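Long-range contacts in copper-containing nitrite reductase (Thermus scotoductus, PDB 6HBE), which probably reduces nitrite to nitric oxide at copper centres, taking electrons from a cytochrome c and working as a homotrimer: residues R143-L148 / Y199-F204; Y224-G229 / V250-V255; I416-P421 / G436-Y441. One frame throughout, in Å; residues are numbered along the deposited sequence.

Contact 1 of 3, residues R143-L148 / Y199-F204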
loop_
_atom_site.group_PDB
_atom_site.type_symbol
_atom_site.label_atom_id
_atom_site.label_comp_id
_atom_site.label_asym_id
_atom_site.label_seq_id
_atom_site.Cartn_x
_atom_site.Cartn_y
_atom_site.Cartn_z
ATOM N N ARG C 143 11.715 6.243 -31.470
ATOM C CA ARG C 143 11.081 7.163 -32.409
ATOM C C ARG C 143 11.704 8.571 -32.495
ATOM O O ARG C 143 11.893 9.087 -33.618
ATOM C CB ARG C 143 9.579 7.219 -32.137
ATOM C CG ARG C 143 8.805 8.195 -32.995
ATOM C CD ARG C 143 7.320 7.918 -32.927
ATOM N NE ARG C 143 6.558 9.116 -33.215
ATOM C CZ ARG C 143 5.241 9.207 -33.136
ATOM N NH1 ARG C 143 4.507 8.148 -32.815
ATOM N NH2 ARG C 143 4.656 10.373 -33.383
ATOM N N MET C 144 12.032 9.195 -31.354
ATOM C CA MET C 144 12.623 10.540 -31.361
ATOM C C MET C 144 14.049 10.545 -31.944
ATOM O O MET C 144 14.453 11.517 -32.582
ATOM C CB MET C 144 12.620 11.202 -29.968
ATOM C CG MET C 144 12.943 12.712 -29.992
ATOM S SD MET C 144 12.804 13.518 -28.359
ATOM C CE MET C 144 11.016 13.645 -28.216
ATOM N N GLU C 145 14.825 9.488 -31.720
ATOM C CA GLU C 145 16.135 9.361 -32.389
ATOM C C GLU C 145 15.958 9.262 -33.908
ATOM O O GLU C 145 16.635 9.962 -34.657
ATOM C CB GLU C 145 16.932 8.158 -31.881
ATOM C CG GLU C 145 18.235 7.905 -32.662
ATOM C CD GLU C 145 19.297 7.099 -31.908
ATOM O OE1 GLU C 145 19.101 6.685 -30.737
ATOM O OE2 GLU C 145 20.374 6.885 -32.504
ATOM N N ARG C 146 15.040 8.423 -34.355
ATOM C CA ARG C 146 14.773 8.277 -35.792
ATOM C C ARG C 146 14.377 9.629 -36.385
ATOM O O ARG C 146 15.020 10.094 -37.334
ATOM C CB ARG C 146 13.697 7.217 -36.065
ATOM C CG ARG C 146 13.380 7.040 -37.551
ATOM C CD ARG C 146 12.395 5.913 -37.873
ATOM N NE ARG C 146 11.041 6.150 -37.347
ATOM C CZ ARG C 146 10.465 5.552 -36.295
ATOM N NH1 ARG C 146 11.089 4.628 -35.565
ATOM N NH2 ARG C 146 9.224 5.900 -35.961
ATOM N N GLU C 147 13.354 10.261 -35.800
ATOM C CA GLU C 147 12.851 11.578 -36.241
ATOM C C GLU C 147 13.878 12.709 -36.263
ATOM O O GLU C 147 13.844 13.532 -37.171
ATOM C CB GLU C 147 11.623 12.022 -35.410
ATOM C CG GLU C 147 10.356 11.192 -35.679
ATOM C CD GLU C 147 9.207 11.494 -34.721
ATOM O OE1 GLU C 147 9.401 12.174 -33.695
ATOM O OE2 GLU C 147 8.084 11.069 -34.986
ATOM N N LEU C 148 14.773 12.779 -35.281
ATOM C CA LEU C 148 15.764 13.853 -35.240
ATOM C C LEU C 148 17.051 13.544 -36.020
ATOM O O LEU C 148 17.846 14.455 -36.289
ATOM C CB LEU C 148 16.102 14.218 -33.783
ATOM C CG LEU C 148 14.926 14.766 -32.954
ATOM C CD1 LEU C 148 15.380 14.977 -31.514
ATOM C CD2 LEU C 148 14.374 16.064 -33.526
ATOM N N TYR C 199 17.519 16.958 -26.295
ATOM C CA TYR C 199 16.840 15.659 -26.385
ATOM C C TYR C 199 17.373 14.741 -25.267
ATOM O O TYR C 199 18.533 14.291 -25.315
ATOM C CB TYR C 199 17.032 15.063 -27.791
ATOM C CG TYR C 199 16.794 13.571 -27.982
ATOM C CD1 TYR C 199 15.906 12.827 -27.164
ATOM C CD2 TYR C 199 17.430 12.890 -29.037
ATOM C CE1 TYR C 199 15.721 11.470 -27.361
ATOM C CE2 TYR C 199 17.235 11.522 -29.240
ATOM C CZ TYR C 199 16.365 10.821 -28.419
ATOM O OH TYR C 199 16.189 9.471 -28.644
ATOM N N LEU C 200 16.532 14.497 -24.247
ATOM C CA LEU C 200 16.871 13.567 -23.159
ATOM C C LEU C 200 16.278 12.182 -23.390
ATOM O O LEU C 200 15.143 12.070 -23.851
ATOM C CB LEU C 200 16.372 14.108 -21.802
ATOM C CG LEU C 200 16.844 15.505 -21.388
ATOM C CD1 LEU C 200 16.366 15.822 -19.974
ATOM C CD2 LEU C 200 18.360 15.710 -21.449
ATOM N N ARG C 201 17.034 11.132 -23.053
ATOM C CA ARG C 201 16.468 9.765 -22.972
ATOM C C ARG C 201 16.690 9.214 -21.545
ATOM O O ARG C 201 17.818 9.169 -21.063
ATOM C CB ARG C 201 17.015 8.830 -24.062
ATOM C CG ARG C 201 16.212 7.521 -24.237
ATOM C CD ARG C 201 16.277 7.008 -25.674
ATOM N NE ARG C 201 17.543 6.337 -25.967
ATOM C CZ ARG C 201 18.226 6.380 -27.127
ATOM N NH1 ARG C 201 17.821 7.094 -28.177
ATOM N NH2 ARG C 201 19.345 5.673 -27.224
ATOM N N ILE C 202 15.590 8.825 -20.878
ATOM C CA ILE C 202 15.594 8.419 -19.462
ATOM C C ILE C 202 15.333 6.903 -19.458
ATOM O O ILE C 202 14.419 6.422 -20.136
ATOM C CB ILE C 202 14.515 9.174 -18.643
ATOM C CG1 ILE C 202 14.753 10.698 -18.709
ATOM C CG2 ILE C 202 14.500 8.717 -17.175
ATOM C CD1 ILE C 202 13.558 11.529 -18.291
ATOM N N TYR C 203 16.162 6.169 -18.743
ATOM C CA TYR C 203 16.021 4.719 -18.558
ATOM C C TYR C 203 15.627 4.559 -17.083
ATOM O O TYR C 203 16.460 4.790 -16.197
ATOM C CB TYR C 203 17.345 4.019 -18.870
ATOM C CG TYR C 203 17.846 4.160 -20.317
ATOM C CD1 TYR C 203 18.482 5.335 -20.753
ATOM C CD2 TYR C 203 17.721 3.114 -21.221
ATOM C CE1 TYR C 203 18.956 5.462 -22.059
ATOM C CE2 TYR C 203 18.184 3.222 -22.540
ATOM C CZ TYR C 203 18.792 4.411 -22.955
ATOM O OH TYR C 203 19.273 4.551 -24.244
ATOM N N PHE C 204 14.367 4.180 -16.829
ATOM C CA PHE C 204 13.807 4.154 -15.456
ATOM C C PHE C 204 13.416 2.741 -15.042
ATOM O O PHE C 204 12.662 2.087 -15.767
ATOM C CB PHE C 204 12.570 5.054 -15.384
ATOM C CG PHE C 204 11.862 5.018 -14.037
ATOM C CD1 PHE C 204 12.536 5.375 -12.893
ATOM C CD2 PHE C 204 10.517 4.691 -13.940
ATOM C CE1 PHE C 204 11.918 5.356 -11.659
ATOM C CE2 PHE C 204 9.875 4.710 -12.701
ATOM C CZ PHE C 204 10.596 5.015 -11.560
#
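One face of the Tyr-199 ring receives Met-144, while the guanidinium of Arg-201 meets Glu-145 and the phenol of Tyr-203 at its edges. This is a Met-aromatic contact flanked by a salt bridge, and it docks helix 143-148 on strand 199-204 of a cupredoxin-type sheet, the axes of the two short segments running nearly antiparallel, at 157°. Met-144 and Tyr-199 reach out tip to tip. Met-144 CG lies over the face of the Tyr-199 ring, 4.1 Å from its centroid, whereas Met-144 SD comes in obliquely and touches Tyr-199 CD1 at 3.4 Å. A turn further along the helix, Leu-148 CD1 packs at 3.8 Å from Tyr-199 CD2.

Polar groups continue the interface beyond the phenol. Glu-145, with CG anti to its backbone N and its chain extended, presents a carboxylate only 9° from the guanidinium plane. Tyr-199 OH has a further partner in Glu-252 of the adjacent strand. Arg-201, bent at chi3 (78°), spends its nitrogens on three groups: NE and NH2 both grip Tyr-203 OH side-on, and NH1 serves Tyr-199 OH at 2.9 Å. Arg-201 NH1 also donates to the anti lone pair of Glu-145 OE1, again at 2.9 Å.

Contact 2 of 3, residues Y224-G229 / V250-V255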
loop_
_atom_site.group_PDB
_atom_site.type_symbol
_atom_site.label_atom_id
_atom_site.label_comp_id
_atom_site.label_asym_id
_atom_site.label_seq_id
_atom_site.Cartn_x
_atom_site.Cartn_y
_atom_site.Cartn_z
ATOM N N TYR C 224 7.302 10.510 -25.819
ATOM C CA TYR C 224 7.192 9.080 -26.150
ATOM C C TYR C 224 7.716 8.246 -24.983
ATOM O O TYR C 224 8.754 8.561 -24.450
ATOM C CB TYR C 224 8.029 8.727 -27.393
ATOM C CG TYR C 224 7.805 9.600 -28.617
ATOM C CD1 TYR C 224 6.524 9.825 -29.126
ATOM C CD2 TYR C 224 8.895 10.161 -29.305
ATOM C CE1 TYR C 224 6.315 10.633 -30.257
ATOM C CE2 TYR C 224 8.701 10.973 -30.443
ATOM C CZ TYR C 224 7.413 11.207 -30.909
ATOM O OH TYR C 224 7.233 11.991 -32.039
ATOM N N MET C 225 7.022 7.165 -24.634
ATOM C CA MET C 225 7.474 6.221 -23.615
ATOM C C MET C 225 7.316 4.792 -24.126
ATOM O O MET C 225 6.411 4.511 -24.875
ATOM C CB MET C 225 6.680 6.366 -22.312
ATOM C CG MET C 225 6.342 7.780 -21.919
ATOM S SD MET C 225 5.788 7.985 -20.215
ATOM C CE MET C 225 4.388 6.878 -20.172
ATOM N N TYR C 226 8.184 3.901 -23.661
ATOM C CA TYR C 226 8.200 2.511 -24.090
ATOM C C TYR C 226 8.162 1.604 -22.869
ATOM O O TYR C 226 9.127 1.559 -22.099
ATOM C CB TYR C 226 9.447 2.253 -24.947
ATOM C CG TYR C 226 9.608 3.278 -26.052
ATOM C CD1 TYR C 226 10.312 4.467 -25.834
ATOM C CD2 TYR C 226 9.047 3.069 -27.313
ATOM C CE1 TYR C 226 10.442 5.423 -26.847
ATOM C CE2 TYR C 226 9.175 4.012 -28.324
ATOM C CZ TYR C 226 9.871 5.177 -28.101
ATOM O OH TYR C 226 10.002 6.118 -29.101
ATOM N N TYR C 227 7.059 0.893 -22.678
ATOM C CA TYR C 227 6.917 -0.024 -21.536
ATOM C C TYR C 227 7.917 -1.197 -21.654
ATOM O O TYR C 227 8.055 -1.800 -22.735
ATOM C CB TYR C 227 5.483 -0.509 -21.376
ATOM C CG TYR C 227 5.185 -1.382 -20.132
ATOM C CD1 TYR C 227 5.421 -0.921 -18.830
ATOM C CD2 TYR C 227 4.635 -2.654 -20.269
ATOM C CE1 TYR C 227 5.130 -1.718 -17.715
ATOM C CE2 TYR C 227 4.325 -3.456 -19.171
ATOM C CZ TYR C 227 4.568 -2.990 -17.888
ATOM O OH TYR C 227 4.266 -3.843 -16.819
ATOM N N GLN C 228 8.636 -1.432 -20.555
ATOM C CA GLN C 228 9.786 -2.353 -20.439
ATOM C C GLN C 228 11.037 -1.896 -21.207
ATOM O O GLN C 228 12.024 -2.630 -21.263
ATOM C CB GLN C 228 9.410 -3.775 -20.869
ATOM C CG GLN C 228 8.141 -4.296 -20.169
ATOM C CD GLN C 228 8.430 -4.830 -18.767
ATOM O OE1 GLN C 228 9.419 -5.527 -18.558
ATOM N NE2 GLN C 228 7.536 -4.560 -17.829
ATOM N N GLY C 229 11.008 -0.700 -21.779
ATOM C CA GLY C 229 12.049 -0.271 -22.735
ATOM C C GLY C 229 11.998 -0.895 -24.140
ATOM O O GLY C 229 12.913 -0.644 -24.955
ATOM N N VAL C 250 11.540 3.226 -20.961
ATOM C CA VAL C 250 12.392 4.252 -21.630
ATOM C C VAL C 250 11.503 5.451 -22.033
ATOM O O VAL C 250 10.399 5.264 -22.537
ATOM C CB VAL C 250 13.145 3.672 -22.852
ATOM C CG1 VAL C 250 13.861 4.751 -23.644
ATOM C CG2 VAL C 250 14.160 2.645 -22.380
ATOM N N ILE C 251 11.957 6.668 -21.738
ATOM C CA ILE C 251 11.191 7.895 -21.979
ATOM C C ILE C 251 12.064 8.843 -22.850
ATOM O O ILE C 251 13.238 9.043 -22.553
ATOM C CB ILE C 251 10.852 8.552 -20.623
ATOM C CG1 ILE C 251 9.882 7.653 -19.818
ATOM C CG2 ILE C 251 10.288 9.961 -20.786
ATOM C CD1 ILE C 251 9.917 7.950 -18.320
ATOM N N GLU C 252 11.478 9.393 -23.916
ATOM C CA GLU C 252 12.094 10.441 -24.743
ATOM C C GLU C 252 11.326 11.763 -24.547
ATOM O O GLU C 252 10.101 11.780 -24.662
ATOM C CB GLU C 252 12.039 10.013 -26.218
ATOM C CG GLU C 252 12.851 8.777 -26.543
ATOM C CD GLU C 252 12.794 8.424 -28.035
ATOM O OE1 GLU C 252 11.701 8.217 -28.570
ATOM O OE2 GLU C 252 13.859 8.365 -28.672
ATOM N N TRP C 253 12.042 12.845 -24.233
ATOM C CA TRP C 253 11.456 14.142 -23.971
ATOM C C TRP C 253 12.487 15.220 -24.334
ATOM O O TRP C 253 13.668 15.082 -24.016
ATOM C CB TRP C 253 11.061 14.248 -22.457
ATOM C CG TRP C 253 10.545 15.604 -21.963
ATOM C CD1 TRP C 253 9.395 16.244 -22.343
ATOM C CD2 TRP C 253 11.131 16.424 -20.940
ATOM N NE1 TRP C 253 9.269 17.439 -21.670
ATOM C CE2 TRP C 253 10.325 17.574 -20.811
ATOM C CE3 TRP C 253 12.308 16.342 -20.191
ATOM C CZ2 TRP C 253 10.617 18.597 -19.900
ATOM C CZ3 TRP C 253 12.595 17.358 -19.287
ATOM C CH2 TRP C 253 11.761 18.476 -19.165
ATOM N N ARG C 254 12.030 16.285 -24.985
ATOM C CA ARG C 254 12.846 17.495 -25.180
ATOM C C ARG C 254 12.604 18.504 -24.087
ATOM O O ARG C 254 11.458 18.782 -23.743
ATOM C CB ARG C 254 12.573 18.127 -26.539
ATOM C CG ARG C 254 13.204 17.299 -27.649
ATOM C CD ARG C 254 12.689 17.650 -29.017
ATOM N NE ARG C 254 11.299 17.251 -29.212
ATOM C CZ ARG C 254 10.712 17.113 -30.401
ATOM N NH1 ARG C 254 11.385 17.333 -31.529
ATOM N NH2 ARG C 254 9.436 16.759 -30.469
ATOM N N VAL C 255 13.682 19.064 -23.558
ATOM C CA VAL C 255 13.595 20.115 -22.555
ATOM C C VAL C 255 12.981 21.331 -23.301
ATOM O O VAL C 255 13.520 21.729 -24.359
ATOM C CB VAL C 255 14.967 20.486 -21.953
ATOM C CG1 VAL C 255 14.817 21.564 -20.896
ATOM C CG2 VAL C 255 15.674 19.294 -21.306
#
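An antiparallel pair of strands in a cupredoxin-type sheet, leading into a type II turn over Tyr-226 to Gly-229, forms this contact and illustrates how a buried carboxylate can be housed on a sheet face. Tyr-224 with Glu-252 and Tyr-226 with Val-250 are hydrogen-bonded pairs; Met-225 with Ile-251, between them, is a non-hydrogen-bonded pair. The bond from Glu-252 N to Tyr-224 O is short and straight (2.9 Å, 173°), its reciprocal from Tyr-224 N to Glu-252 O longer at 3.3 Å. Tyr-226 O accepts twice, from Val-250 N across the strands and from Gly-229 N within the turn.

Glu-252 shares one face with both tyrosines. Glu-252 OE1 lies at the edge of each ring, accepting from Tyr-226 OH at 2.8 Å and approaching Tyr-224 CD2 at 3.5 Å. The phenol meets that oxygen from above the carboxylate plane, 41° out of it. On the other face Met-225 and Ile-251 run side by side, with Met-225 CG and Ile-251 CG1 4.1 Å apart. Gly-229, at positive phi, lets its CA rest 3.6 Å from Val-250 CG2.

Glu-252 has further partners: OE1 also accepts from Met-144 N at the start of helix 143-148, probably a stabilising arrangement for a carboxylate, and OE2 takes Tyr-199 OH. Gln-228 reaches Gln-239 and Thr-240 of a neighbouring subunit. Strand 248-254 lies between 222-227 and 199-208, strand 234-238 borders 222-227 on its far side, and helix 143-148 lies over the face that carries Tyr-224, Tyr-226 and Glu-252.

Contact 3 of 3, residues I416-P421 / G436-Y441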
loop_
_atom_site.group_PDB
_atom_site.type_symbol
_atom_site.label_atom_id
_atom_site.label_comp_id
_atom_site.label_asym_id
_atom_site.label_seq_id
_atom_site.Cartn_x
_atom_site.Cartn_y
_atom_site.Cartn_z
ATOM N N ILE C 416 9.657 -19.148 27.028
ATOM C CA ILE C 416 10.738 -19.070 28.018
ATOM C C ILE C 416 10.281 -18.147 29.137
ATOM O O ILE C 416 9.839 -17.032 28.877
ATOM C CB ILE C 416 12.029 -18.474 27.416
ATOM C CG1 ILE C 416 12.563 -19.363 26.303
ATOM C CG2 ILE C 416 13.089 -18.270 28.493
ATOM C CD1 ILE C 416 13.608 -18.671 25.443
ATOM N N THR C 417 10.390 -18.608 30.381
ATOM C CA THR C 417 10.070 -17.780 31.547
ATOM C C THR C 417 11.379 -17.332 32.200
ATOM O O THR C 417 12.227 -18.186 32.517
ATOM C CB THR C 417 9.227 -18.580 32.553
ATOM O OG1 THR C 417 8.057 -19.081 31.894
ATOM C CG2 THR C 417 8.803 -17.714 33.749
ATOM N N PHE C 418 11.540 -16.018 32.382
ATOM C CA PHE C 418 12.742 -15.414 32.967
ATOM C C PHE C 418 12.477 -15.079 34.456
ATOM O O PHE C 418 11.545 -14.342 34.769
ATOM C CB PHE C 418 13.167 -14.147 32.177
ATOM C CG PHE C 418 13.680 -14.440 30.792
ATOM C CD1 PHE C 418 15.010 -14.763 30.583
ATOM C CD2 PHE C 418 12.827 -14.391 29.696
ATOM C CE1 PHE C 418 15.486 -15.047 29.310
ATOM C CE2 PHE C 418 13.291 -14.683 28.424
ATOM C CZ PHE C 418 14.624 -14.999 28.224
ATOM N N THR C 419 13.273 -15.657 35.359
ATOM C CA THR C 419 13.078 -15.496 36.835
ATOM C C THR C 419 14.105 -14.603 37.559
ATOM O O THR C 419 13.894 -14.226 38.724
ATOM C CB THR C 419 13.111 -16.878 37.544
ATOM O OG1 THR C 419 14.404 -17.476 37.364
ATOM C CG2 THR C 419 12.009 -17.810 36.987
ATOM N N LYS C 420 15.202 -14.267 36.884
ATOM C CA LYS C 420 16.289 -13.508 37.490
ATOM C C LYS C 420 16.722 -12.388 36.549
ATOM O O LYS C 420 16.555 -12.530 35.331
ATOM C CB LYS C 420 17.482 -14.441 37.733
ATOM C CG LYS C 420 17.204 -15.638 38.643
ATOM C CD LYS C 420 18.502 -16.333 39.035
ATOM C CE LYS C 420 18.285 -17.782 39.451
ATOM N NZ LYS C 420 17.467 -17.884 40.685
ATOM N N PRO C 421 17.279 -11.282 37.102
ATOM C CA PRO C 421 17.753 -10.191 36.255
ATOM C C PRO C 421 18.974 -10.565 35.435
ATOM O O PRO C 421 19.713 -11.493 35.797
ATOM C CB PRO C 421 18.065 -9.055 37.243
ATOM C CG PRO C 421 18.251 -9.703 38.564
ATOM C CD PRO C 421 17.508 -11.009 38.540
ATOM N N GLY C 436 18.951 -9.714 18.096
ATOM C CA GLY C 436 18.062 -9.077 19.058
ATOM C C GLY C 436 18.615 -9.094 20.474
ATOM O O GLY C 436 19.645 -9.742 20.735
ATOM N N ILE C 437 17.913 -8.397 21.367
ATOM C CA ILE C 437 18.288 -8.255 22.800
ATOM C C ILE C 437 17.083 -8.491 23.687
ATOM O O ILE C 437 15.970 -7.996 23.397
ATOM C CB ILE C 437 18.872 -6.852 23.103
ATOM C CG1 ILE C 437 20.264 -6.685 22.469
ATOM C CG2 ILE C 437 18.951 -6.585 24.603
ATOM C CD1 ILE C 437 20.791 -5.272 22.431
ATOM N N ILE C 438 17.285 -9.219 24.797
ATOM C CA ILE C 438 16.325 -9.238 25.904
ATOM C C ILE C 438 17.046 -8.820 27.195
ATOM O O ILE C 438 18.148 -9.325 27.482
ATOM C CB ILE C 438 15.682 -10.640 26.107
ATOM C CG1 ILE C 438 14.742 -10.982 24.949
ATOM C CG2 ILE C 438 14.892 -10.707 27.420
ATOM C CD1 ILE C 438 14.304 -12.428 24.918
ATOM N N ARG C 439 16.436 -7.902 27.939
ATOM C CA ARG C 439 16.902 -7.506 29.267
ATOM C C ARG C 439 15.793 -7.765 30.254
ATOM O O ARG C 439 14.638 -7.485 29.962
ATOM C CB ARG C 439 17.257 -6.035 29.328
ATOM C CG ARG C 439 18.206 -5.590 28.238
ATOM C CD ARG C 439 18.752 -4.204 28.522
ATOM N NE ARG C 439 19.704 -3.793 27.482
ATOM C CZ ARG C 439 19.463 -2.945 26.467
ATOM N NH1 ARG C 439 18.294 -2.334 26.315
ATOM N NH2 ARG C 439 20.434 -2.682 25.596
ATOM N N VAL C 440 16.159 -8.280 31.434
ATOM C CA VAL C 440 15.198 -8.649 32.471
ATOM C C VAL C 440 15.524 -7.833 33.721
ATOM O O VAL C 440 16.643 -7.902 34.219
ATOM C CB VAL C 440 15.238 -10.162 32.792
ATOM C CG1 VAL C 440 14.099 -10.545 33.729
ATOM C CG2 VAL C 440 15.155 -10.987 31.513
ATOM N N TYR C 441 14.554 -7.074 34.212
ATOM C CA TYR C 441 14.778 -6.153 35.314
ATOM C C TYR C 441 14.060 -6.603 36.580
ATOM O O TYR C 441 13.107 -7.367 36.526
ATOM C CB TYR C 441 14.439 -4.697 34.941
ATOM C CG TYR C 441 12.973 -4.373 34.684
ATOM C CD1 TYR C 441 12.432 -4.463 33.401
ATOM C CD2 TYR C 441 12.147 -3.911 35.705
ATOM C CE1 TYR C 441 11.101 -4.136 33.155
ATOM C CE2 TYR C 441 10.815 -3.595 35.474
ATOM C CZ TYR C 441 10.291 -3.705 34.190
ATOM O OH TYR C 441 8.967 -3.396 33.960
#
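Val-440 is the residue on which this packing turns, its two methyls spread over the base of Phe-418 and the backbone beside Pro-421. Val-440 CG2 sits 3.8 Å from Phe-418 CB and equally near CG, approaching the ring obliquely, and the two side chains cross at about a right angle. Val-440 CG1, which stands anti to the backbone N (chi1 -172°), also meets the carbonyl of the residue before the proline, 3.5 Å from Lys-420 O. At the far tip of the ring, Phe-418 CZ reaches Ile-438 CD1 at 4.2 Å, so that two residues of one strand, both facing inward, receive a single aromatic side chain.

Backbone meets backbone only where the segments converge: Pro-421 CA lies 3.3 Å from Val-440 O, a CA-H...O contact.

The next shell packs around the ring. Phe-418 has CG anti to its carbonyl carbon (chi1 -69°), and Ile-416 CG2 covers one face, offset toward the rim. Ile-365 of strand 362-366 also touches the Phe-418 side chain, and Val-367 packs on Val-440.

Strands 413-417 and 435-443 belong to different sheets, and the chain passes at Lys-420 and Pro-421 from the first sheet to strand 422-427, the antiparallel neighbour of 435-443. Apolar side chains meeting between two sheets, with the chain crossing over at their border, is the packing expected of a beta sandwich, here the cupredoxin fold of the plastocyanin/azurin family.

Overall arrangement
Contacts 1 and 2 form one continuous patch, their centres 7 Å apart; strands 199-208 and 248-254, one from each, are neighbours in the same sheet. Among the hydrogen bonds that join them are, probably, Tyr-199 OH to Glu-252 OE2 at 2.6 Å and Glu-147 OE1 to Tyr-224 OH at 2.7 Å. Contact 3 stands apart in the C-terminal copper-binding domain, on the opposite side of the chain's centre, about 62 Å from contact 1 and 57 Å from contact 2, centre to centre. Contact 2 comes nearest to His-80, a copper ligand, whose side chain is about 12 Å from Gly-229. The segments of contact 3 flank, in sequence, the copper ligands Cys-428, His-431 and Met-434, although the contact itself lies away from that site.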